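Local coordinates for acyl-CoA dehydrogenase (Bacillus anthracis, PDB 3OWA), which probably catalyses the FAD-dependent alpha,beta-dehydrogenation of acyl-CoA thioesters, as other acyl-CoA dehydrogenases do, at residues Phe64-Val68 and Ser190-Asp194; Gly175-Leu180 and Leu244-Glu248; Ala288-Asn292 and Ile589-Arg594; Glu322-Arg327 and Glu507-Arg512. All coordinates share one frame. Where two conformers were deposited one is given. Residue numbers count along the deposited sequence, not the author numbering.

Contact 1 (Phe64-Val68 and Ser190-Asp194)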
# COMPACT_ATOMS: atom_id res chain seq x y z
N PHE A 64 12.83 22.99 -15.32
CA PHE A 64 13.50 21.97 -16.15
C PHE A 64 14.88 22.40 -16.70
O PHE A 64 15.73 21.56 -17.02
CB PHE A 64 12.55 21.48 -17.26
CG PHE A 64 11.35 20.71 -16.76
CD1 PHE A 64 11.52 19.63 -15.93
CD2 PHE A 64 10.06 21.04 -17.17
CE1 PHE A 64 10.46 18.91 -15.45
CE2 PHE A 64 8.96 20.30 -16.71
CZ PHE A 64 9.15 19.23 -15.85
N ASP A 65 15.12 23.72 -16.77
CA ASP A 65 16.42 24.22 -17.08
C ASP A 65 17.48 23.59 -16.16
O ASP A 65 18.60 23.33 -16.58
CB ASP A 65 16.44 25.74 -16.96
CG ASP A 65 15.68 26.42 -18.09
OD1 ASP A 65 15.06 25.69 -18.93
OD2 ASP A 65 15.68 27.67 -18.10
N ARG A 66 17.11 23.38 -14.90
CA ARG A 66 18.07 22.80 -13.91
C ARG A 66 18.28 21.33 -14.19
O ARG A 66 19.41 20.85 -14.12
CB ARG A 66 17.56 22.99 -12.50
CG ARG A 66 17.49 24.45 -12.01
CD ARG A 66 16.79 24.45 -10.67
NE ARG A 66 16.52 25.79 -10.14
CZ ARG A 66 17.33 26.43 -9.31
NH1 ARG A 66 18.46 25.86 -8.92
NH2 ARG A 66 17.00 27.65 -8.87
N SER A 67 17.21 20.61 -14.54
CA SER A 67 17.37 19.18 -14.92
C SER A 67 18.33 19.06 -16.07
O SER A 67 19.23 18.21 -16.04
CB SER A 67 16.02 18.61 -15.45
OG SER A 67 15.04 18.72 -14.45
N VAL A 68 18.13 19.90 -17.09
CA VAL A 68 19.01 19.85 -18.27
C VAL A 68 20.46 20.13 -17.88
O VAL A 68 21.39 19.41 -18.28
CB VAL A 68 18.54 20.83 -19.38
CG1 VAL A 68 19.46 20.80 -20.57
CG2 VAL A 68 17.10 20.45 -19.83
N SER A 190 9.75 14.79 -22.15
CA SER A 190 9.21 15.57 -23.29
C SER A 190 9.51 17.04 -23.30
O SER A 190 9.59 17.63 -24.39
CB SER A 190 7.69 15.45 -23.38
OG SER A 190 7.35 14.16 -23.79
N ALA A 191 9.65 17.67 -22.14
CA ALA A 191 9.95 19.11 -22.09
C ALA A 191 11.30 19.48 -22.68
O ALA A 191 11.51 20.63 -23.10
CB ALA A 191 9.85 19.65 -20.61
N PHE A 192 12.26 18.57 -22.61
CA PHE A 192 13.58 18.90 -23.06
C PHE A 192 14.24 17.83 -23.93
O PHE A 192 15.43 17.97 -24.25
CB PHE A 192 14.46 19.22 -21.83
CG PHE A 192 14.31 18.20 -20.69
CD1 PHE A 192 14.93 16.96 -20.77
CD2 PHE A 192 13.50 18.46 -19.61
CE1 PHE A 192 14.75 16.00 -19.76
CE2 PHE A 192 13.33 17.52 -18.58
CZ PHE A 192 13.96 16.29 -18.66
N ALA A 193 13.54 16.74 -24.30
CA ALA A 193 14.16 15.73 -25.16
C ALA A 193 14.38 16.30 -26.57
O ALA A 193 13.52 17.02 -27.12
CB ALA A 193 13.28 14.41 -25.25
N ASP A 194 15.51 15.96 -27.16
CA ASP A 194 15.84 16.32 -28.54
C ASP A 194 15.43 15.22 -29.50
O ASP A 194 15.19 15.47 -30.68
CB ASP A 194 17.34 16.52 -28.63
CG ASP A 194 17.80 17.70 -27.76
OD1 ASP A 194 17.40 18.83 -28.09
OD2 ASP A 194 18.53 17.51 -26.75
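In the acyl-CoA dehydrogenase fold a helical N-terminal domain packs against a middle beta domain. This contact is one small apolar seam between them. Residues 64-68, on helix 64-76, contribute Phe64, Ser67 and Val68, and the loop between strands 177-188 and 195-202 contributes Ala191 and Phe192. Phe64, with chi1 m, lays its ring against both loop residues: its CD2 is 3.7 Å from CB of Ala191. Phe192, with chi1 p, turns a ring edge to Phe64, so that its CE2 is 3.8 Å from CD1 of Phe64. The two rings meet obliquely, with centroids 5.8 Å apart and planes at 57°. Ser67, one turn along from Phe64, comes within 4.3 Å of the Phe192 ring (CB to CE2). No hydrogen bond joins the two segments. Thr114 of helix 110-122 also touches Phe192, whose side chain lies about 11 Å from a bound FAD. The t rotamer of Val68 turns CG2 to the loop, 3.5 Å from CB of Phe192.

Contact 2 (Gly175-Leu180 and Leu244-Glu248)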
# COMPACT_ATOMS: atom_id res chain seq x y z
N GLY A 175 8.90 10.10 -51.66
CA GLY A 175 9.54 8.89 -51.12
C GLY A 175 10.73 9.21 -50.22
O GLY A 175 11.57 8.37 -49.95
N THR A 176 10.79 10.45 -49.74
CA THR A 176 11.95 10.87 -48.97
C THR A 176 11.71 10.89 -47.44
O THR A 176 12.65 10.77 -46.68
CB THR A 176 12.44 12.26 -49.43
OG1 THR A 176 11.43 13.24 -49.17
CG2 THR A 176 12.79 12.25 -50.95
N HIS A 177 10.45 11.06 -47.03
CA HIS A 177 10.09 11.23 -45.61
C HIS A 177 8.82 10.47 -45.30
O HIS A 177 7.91 10.43 -46.13
CB HIS A 177 9.80 12.70 -45.29
CG HIS A 177 10.99 13.59 -45.38
ND1 HIS A 177 11.49 14.04 -46.58
CD2 HIS A 177 11.77 14.14 -44.42
CE1 HIS A 177 12.54 14.81 -46.36
NE2 HIS A 177 12.73 14.89 -45.05
N TYR A 178 8.77 9.89 -44.10
CA TYR A 178 7.51 9.41 -43.53
C TYR A 178 6.78 10.58 -42.92
O TYR A 178 7.41 11.43 -42.29
CB TYR A 178 7.77 8.33 -42.45
CG TYR A 178 8.15 7.02 -43.09
CD1 TYR A 178 7.17 6.18 -43.61
CD2 TYR A 178 9.50 6.61 -43.15
CE1 TYR A 178 7.52 4.96 -44.21
CE2 TYR A 178 9.87 5.38 -43.74
CZ TYR A 178 8.86 4.57 -44.27
OH TYR A 178 9.19 3.36 -44.84
N VAL A 179 5.47 10.62 -43.14
CA VAL A 179 4.55 11.63 -42.61
C VAL A 179 3.78 11.00 -41.44
O VAL A 179 2.98 10.06 -41.62
CB VAL A 179 3.57 12.16 -43.72
CG1 VAL A 179 2.60 13.17 -43.15
CG2 VAL A 179 4.34 12.81 -44.90
N LEU A 180 4.08 11.46 -40.22
CA LEU A 180 3.49 10.82 -39.02
C LEU A 180 2.32 11.62 -38.43
O LEU A 180 2.40 12.87 -38.31
CB LEU A 180 4.56 10.59 -37.93
CG LEU A 180 5.27 9.24 -37.97
CD1 LEU A 180 6.16 9.16 -39.21
CD2 LEU A 180 6.12 9.03 -36.69
N LEU A 244 7.42 15.21 -40.04
CA LEU A 244 8.20 14.75 -41.22
C LEU A 244 9.45 14.10 -40.76
O LEU A 244 10.28 14.75 -40.18
CB LEU A 244 8.59 15.92 -42.14
CG LEU A 244 7.51 16.59 -42.96
CD1 LEU A 244 8.16 17.52 -44.01
CD2 LEU A 244 6.63 15.56 -43.64
N VAL A 245 9.58 12.83 -41.04
CA VAL A 245 10.69 12.04 -40.54
C VAL A 245 11.46 11.45 -41.73
O VAL A 245 10.87 10.73 -42.51
CB VAL A 245 10.17 10.88 -39.68
CG1 VAL A 245 11.37 10.03 -39.16
CG2 VAL A 245 9.24 11.40 -38.51
N PRO A 246 12.76 11.75 -41.86
CA PRO A 246 13.51 11.19 -43.00
C PRO A 246 13.38 9.69 -43.06
O PRO A 246 13.39 9.02 -42.03
CB PRO A 246 14.96 11.55 -42.66
CG PRO A 246 14.84 12.82 -41.90
CD PRO A 246 13.60 12.63 -41.04
N LYS A 247 13.27 9.17 -44.28
CA LYS A 247 13.11 7.74 -44.53
C LYS A 247 14.19 6.91 -43.81
O LYS A 247 13.93 5.83 -43.33
CB LYS A 247 13.17 7.52 -46.06
CG LYS A 247 12.98 6.12 -46.52
CD LYS A 247 13.25 6.01 -48.02
CE LYS A 247 14.72 6.22 -48.36
NZ LYS A 247 14.93 5.73 -49.74
N GLU A 248 15.41 7.45 -43.73
CA GLU A 248 16.53 6.77 -43.12
C GLU A 248 16.48 6.76 -41.57
O GLU A 248 17.34 6.13 -40.91
CB GLU A 248 17.86 7.39 -43.59
CG GLU A 248 18.06 8.87 -43.19
CD GLU A 248 17.65 9.90 -44.28
OE1 GLU A 248 16.84 9.57 -45.22
OE2 GLU A 248 18.14 11.07 -44.16
O HOH W 1 12.11 5.89 -51.11
O HOH W 2 15.18 11.58 -46.60
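Strands 177-180 and 244-246 run antiparallel, with 150° between their directions and 4.4 Å between their axes at closest approach. Tyr178 and Val245 form a hydrogen-bonded pair: Tyr178 N donates to Val245 O at 2.8 Å, and Val245 N to Tyr178 O at 2.9 Å. Val179-Leu244 and His177-Pro246 are the non-hydrogen-bonded pairs beside it. There the missing N-H of Pro246 costs no bond to strand 177-180. Past it, Lys247 N donates to Thr176 O at 3.0 Å, which carries the ladder to where the 3-10 turn begins. Gly175, with phi of 75°, sits in the turn before strand 177-180.

Val179 and Leu244 share one face of the sheet, with CG2 of Val179 3.8 Å from CD2 of Leu244. Tyr178 and Val245 share the other face. There the Tyr178 ring also packs on Lys247, with CD2 of Tyr178 4.0 Å from CA of Lys247, and meets Phe210 edge-to-face. CD1 of Leu180 lies 3.9 Å from CG2 of Val245. Thr176 OG1 and His177 ND1 are hydrogen-bonded at 2.7 Å. Two waters bridge the segment ends, one from Gly175 O to Lys247 NZ, the other from Thr176 O to Glu248 OE1.

This joins two strands of the middle beta domain. Backbone bonds set the register, apolar contacts lie on both faces, and the charged ends of Lys247 and Glu248 reach the carbonyls of Gly175 and Thr176 through water.

Contact 3 (Ala288-Asn292 and Ile589-Arg594)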
# COMPACT_ATOMS: atom_id res chain seq x y z
N ALA A 288 15.44 4.18 9.96
CA ALA A 288 16.25 3.75 11.09
C ALA A 288 16.79 4.98 11.78
O ALA A 288 16.78 5.05 13.02
CB ALA A 288 17.38 2.85 10.63
N GLN A 289 17.24 5.97 11.01
CA GLN A 289 17.72 7.21 11.62
C GLN A 289 16.59 7.91 12.38
O GLN A 289 16.80 8.39 13.49
CB GLN A 289 18.30 8.19 10.59
CG GLN A 289 19.40 7.65 9.73
CD GLN A 289 19.84 8.64 8.63
OE1 GLN A 289 19.03 9.34 8.01
NE2 GLN A 289 21.14 8.69 8.40
N TYR A 290 15.39 7.96 11.80
CA TYR A 290 14.25 8.58 12.47
C TYR A 290 13.88 7.87 13.77
O TYR A 290 13.67 8.53 14.78
CB TYR A 290 13.01 8.67 11.55
CG TYR A 290 11.96 9.53 12.18
CD1 TYR A 290 10.85 8.96 12.82
CD2 TYR A 290 12.09 10.93 12.18
CE1 TYR A 290 9.91 9.74 13.44
CE2 TYR A 290 11.13 11.74 12.79
CZ TYR A 290 10.04 11.14 13.41
OH TYR A 290 9.09 11.92 14.04
N ALA A 291 13.82 6.54 13.74
CA ALA A 291 13.49 5.73 14.92
C ALA A 291 14.46 5.95 16.10
O ALA A 291 14.02 6.01 17.24
CB ALA A 291 13.41 4.23 14.58
N ASN A 292 15.75 6.10 15.81
CA ASN A 292 16.74 6.43 16.85
C ASN A 292 16.59 7.83 17.45
O ASN A 292 17.00 8.05 18.57
CB ASN A 292 18.17 6.28 16.32
CG ASN A 292 18.64 4.83 16.24
OD1 ASN A 292 19.50 4.50 15.43
ND2 ASN A 292 18.10 3.97 17.08
N ILE A 589 20.49 -3.02 12.22
CA ILE A 589 20.02 -1.92 11.37
C ILE A 589 20.06 -0.61 12.15
O ILE A 589 20.58 0.38 11.66
CB ILE A 589 18.58 -2.20 10.90
CG1 ILE A 589 18.64 -3.35 9.89
CG2 ILE A 589 17.93 -0.89 10.29
CD1 ILE A 589 17.30 -3.90 9.57
N LEU A 590 19.54 -0.63 13.38
CA LEU A 590 19.51 0.55 14.23
C LEU A 590 20.90 0.97 14.71
O LEU A 590 21.14 2.15 14.96
CB LEU A 590 18.60 0.35 15.42
CG LEU A 590 17.13 0.25 15.06
CD1 LEU A 590 16.36 -0.41 16.21
CD2 LEU A 590 16.58 1.64 14.67
N GLU A 591 21.79 -0.01 14.84
CA GLU A 591 23.19 0.27 15.21
C GLU A 591 23.93 1.01 14.08
O GLU A 591 24.59 2.02 14.33
CB GLU A 591 23.90 -1.03 15.59
CG GLU A 591 25.38 -0.86 15.81
CD GLU A 591 25.71 -0.11 17.10
OE1 GLU A 591 25.64 -0.74 18.19
OE2 GLU A 591 26.04 1.10 17.03
N ASP A 592 23.80 0.51 12.85
CA ASP A 592 24.44 1.11 11.67
C ASP A 592 23.66 2.30 11.10
O ASP A 592 24.19 3.07 10.31
CB ASP A 592 24.67 0.05 10.58
CG ASP A 592 25.56 -1.12 11.06
OD1 ASP A 592 26.34 -0.94 12.03
OD2 ASP A 592 25.48 -2.22 10.46
N GLU A 593 22.39 2.43 11.49
CA GLU A 593 21.45 3.44 10.90
C GLU A 593 21.40 3.41 9.37
O GLU A 593 21.39 4.46 8.71
CB GLU A 593 21.73 4.86 11.40
CG GLU A 593 21.41 5.08 12.87
CD GLU A 593 21.58 6.52 13.29
OE1 GLU A 593 20.76 6.99 14.11
OE2 GLU A 593 22.53 7.20 12.81
N ARG A 594 21.37 2.20 8.83
CA ARG A 594 21.21 1.97 7.41
C ARG A 594 20.98 0.49 7.18
O ARG A 594 21.16 -0.34 8.08
CB ARG A 594 22.43 2.46 6.61
CG ARG A 594 23.74 1.74 6.95
CD ARG A 594 24.94 2.31 6.19
NE ARG A 594 26.08 1.40 6.26
CZ ARG A 594 26.93 1.31 7.29
NH1 ARG A 594 26.79 2.09 8.35
NH2 ARG A 594 27.93 0.43 7.24
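Two helices of the alpha-helical C-terminal part of the acyl-CoA dehydrogenase fold meet here: the C-terminal end of helix 578-592 packs against the last turns of helix 257-293. The side chain of Ala291 is about 8 Å from a bound FAD, so this packing lies near a flavin site. Ile589 comes first. Its CG2 lies 3.8 Å from CB of Ala288, and its side chain also touches Ala315 of helix 305-336 and Tyr531 of helix 526-554. Leu590 follows and reaches across with CD2, which is 4.3 Å from CB of Ala288 and 4.1 Å from CB of Ala291. The two alanines present a small apolar surface that lets the leucine end come close. Asn292 packs against Leu590 and, further along, against Glu593. Glu593 is the first residue to leave the helix, with a positive phi of 51°. Its backbone comes close to helix 257-293, with CA of Glu593 5.2 Å from CA of Ala288. The Glu593 side chain lies along Gln289, with CB of Glu593 4.0 Å from CG of Gln289. Arg594 follows, and its side chain touches Glu285 of the same partner helix. The backbone N of Arg594 is 4.4 Å from CB of Ala288.

Contact 4 (Glu322-Arg327 and Glu507-Arg512)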
# COMPACT_ATOMS: atom_id res chain seq x y z
N GLU A 322 17.47 -7.13 -3.46
CA GLU A 322 18.81 -6.80 -3.90
C GLU A 322 19.52 -8.06 -4.44
O GLU A 322 20.14 -8.02 -5.50
CB GLU A 322 19.64 -6.21 -2.76
CG GLU A 322 21.06 -5.87 -3.16
CD GLU A 322 21.94 -5.53 -1.96
OE1 GLU A 322 21.84 -6.20 -0.88
OE2 GLU A 322 22.75 -4.59 -2.11
N SER A 323 19.41 -9.18 -3.71
CA SER A 323 20.02 -10.43 -4.15
C SER A 323 19.47 -10.89 -5.50
O SER A 323 20.24 -11.26 -6.39
CB SER A 323 19.85 -11.54 -3.11
OG SER A 323 20.24 -11.10 -1.82
N SER A 324 18.16 -10.90 -5.66
CA SER A 324 17.61 -11.44 -6.89
C SER A 324 17.82 -10.51 -8.12
O SER A 324 17.98 -10.98 -9.25
CB SER A 324 16.13 -11.84 -6.71
OG SER A 324 15.34 -10.73 -6.37
N VAL A 325 17.85 -9.20 -7.89
CA VAL A 325 18.09 -8.25 -8.99
C VAL A 325 19.53 -8.36 -9.53
O VAL A 325 19.73 -8.40 -10.75
CB VAL A 325 17.73 -6.77 -8.62
CG1 VAL A 325 18.05 -5.85 -9.74
CG2 VAL A 325 16.24 -6.64 -8.33
N TYR A 326 20.52 -8.37 -8.64
CA TYR A 326 21.91 -8.45 -9.09
C TYR A 326 22.28 -9.82 -9.65
O TYR A 326 23.17 -9.92 -10.48
CB TYR A 326 22.91 -7.99 -8.01
CG TYR A 326 22.99 -6.48 -7.99
CD1 TYR A 326 22.29 -5.73 -7.03
CD2 TYR A 326 23.71 -5.80 -8.96
CE1 TYR A 326 22.35 -4.32 -7.05
CE2 TYR A 326 23.79 -4.42 -8.99
CZ TYR A 326 23.09 -3.68 -8.04
OH TYR A 326 23.17 -2.32 -8.08
N ARG A 327 21.56 -10.84 -9.21
CA ARG A 327 21.63 -12.15 -9.82
C ARG A 327 21.27 -12.02 -11.29
O ARG A 327 21.99 -12.52 -12.14
CB ARG A 327 20.68 -13.12 -9.13
CG ARG A 327 20.58 -14.49 -9.80
CD ARG A 327 19.80 -15.46 -8.96
NE ARG A 327 19.74 -16.81 -9.52
CZ ARG A 327 19.05 -17.82 -9.00
NH1 ARG A 327 18.33 -17.66 -7.88
NH2 ARG A 327 19.06 -18.99 -9.61
N GLU A 507 15.65 -18.37 -3.41
CA GLU A 507 16.89 -19.00 -3.87
C GLU A 507 18.05 -18.00 -3.97
O GLU A 507 19.19 -18.31 -3.61
CB GLU A 507 16.66 -19.70 -5.21
CG GLU A 507 17.90 -20.42 -5.76
CD GLU A 507 17.70 -21.05 -7.15
OE1 GLU A 507 18.02 -22.25 -7.32
OE2 GLU A 507 17.25 -20.35 -8.10
N SER A 508 17.76 -16.80 -4.47
CA SER A 508 18.76 -15.74 -4.58
C SER A 508 19.33 -15.37 -3.22
O SER A 508 20.55 -15.22 -3.07
CB SER A 508 18.20 -14.48 -5.26
OG SER A 508 17.77 -14.74 -6.59
N ALA A 509 18.44 -15.22 -2.23
CA ALA A 509 18.85 -14.95 -0.86
C ALA A 509 19.68 -16.13 -0.29
O ALA A 509 20.74 -15.91 0.32
CB ALA A 509 17.64 -14.63 0.03
N VAL A 510 19.21 -17.36 -0.51
CA VAL A 510 19.92 -18.55 0.02
C VAL A 510 21.33 -18.65 -0.55
O VAL A 510 22.31 -18.79 0.19
CB VAL A 510 19.16 -19.86 -0.22
CG1 VAL A 510 20.03 -21.07 0.16
CG2 VAL A 510 17.89 -19.89 0.60
N LEU A 511 21.42 -18.55 -1.88
CA LEU A 511 22.68 -18.76 -2.58
C LEU A 511 23.66 -17.66 -2.28
O LEU A 511 24.85 -17.93 -2.11
CB LEU A 511 22.46 -18.91 -4.09
CG LEU A 511 21.75 -20.21 -4.51
CD1 LEU A 511 21.48 -20.23 -6.02
CD2 LEU A 511 22.55 -21.43 -4.08
N ARG A 512 23.16 -16.43 -2.18
CA ARG A 512 24.04 -15.30 -1.82
C ARG A 512 24.61 -15.47 -0.42
O ARG A 512 25.80 -15.21 -0.18
CB ARG A 512 23.31 -13.95 -1.95
CG ARG A 512 24.14 -12.79 -1.47
CD ARG A 512 23.37 -11.50 -1.57
NE ARG A 512 24.19 -10.40 -1.09
CZ ARG A 512 23.75 -9.16 -0.93
NH1 ARG A 512 22.48 -8.86 -1.23
NH2 ARG A 512 24.58 -8.23 -0.48
O HOH W 3 24.69 -4.91 -0.16
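Two salt bridges link these buried helices. Arg327 NH2 donates to Glu507 OE2 at 2.7 Å, and Arg327 NH1 donates to the same oxygen at 2.9 Å. Arg512 NH1 donates to Glu322 OE1 at 2.8 Å, and Arg512 NH2 adds a weak bond to that atom at 3.4 Å. Each arginine also reaches a serine on the partner helix: Arg327 NH1 donates to Ser508 OG at 3.2 Å, and Arg512 NH1 to Ser323 OG at 3.2 Å. These hydroxyls are in turn hydrogen-bonded to backbone carbonyls of their own helices, at Tyr504 and Tyr319. The acids have further partners. Glu322 is paired with Lys281 and bonded to Tyr595, and Glu507 is paired with Lys468. Arg512 also pairs with Glu31.

Between the two charged clusters the helices cross at 88°, with axes 8.1 Å apart at closest approach. Ser324 and Ser508 sit at the crossing, with CA atoms 5.0 Å apart. Ser323 CB is 4.0 Å from CB of Ser508, and Ser324 CA is 3.3 Å from OG of Ser508.

The contact joins helix 305-336 to helix 490-520 within the mainly helical C-terminal region. Small serines permit the close crossing, and each arginine reaches an acid on the other helix. The buried charges are thus paired, and their network extends into the surrounding helices and chain ends.

Overall arrangement
From the N terminus, contact 1 opens first, on helix 64-76. Contact 2 opens at Gly175-Leu180 before contact 1 closes at Ser190-Asp194, and it closes at Leu244-Glu248, so the two cross. Contact 1 joins the N-terminal helical domain to the middle beta domain, and contact 2 pairs two strands of that beta domain. Both loops are closed before contact 3 opens on helix 257-293. Contact 4 opens and closes within the span of contact 3, which ends near the C terminus. Contacts 3 and 4 tie together helices of the C-terminal part, with centres about 24 Å apart. Contacts 2 and 3 lie about 58 Å apart between centres, on opposite sides of the chain's centre.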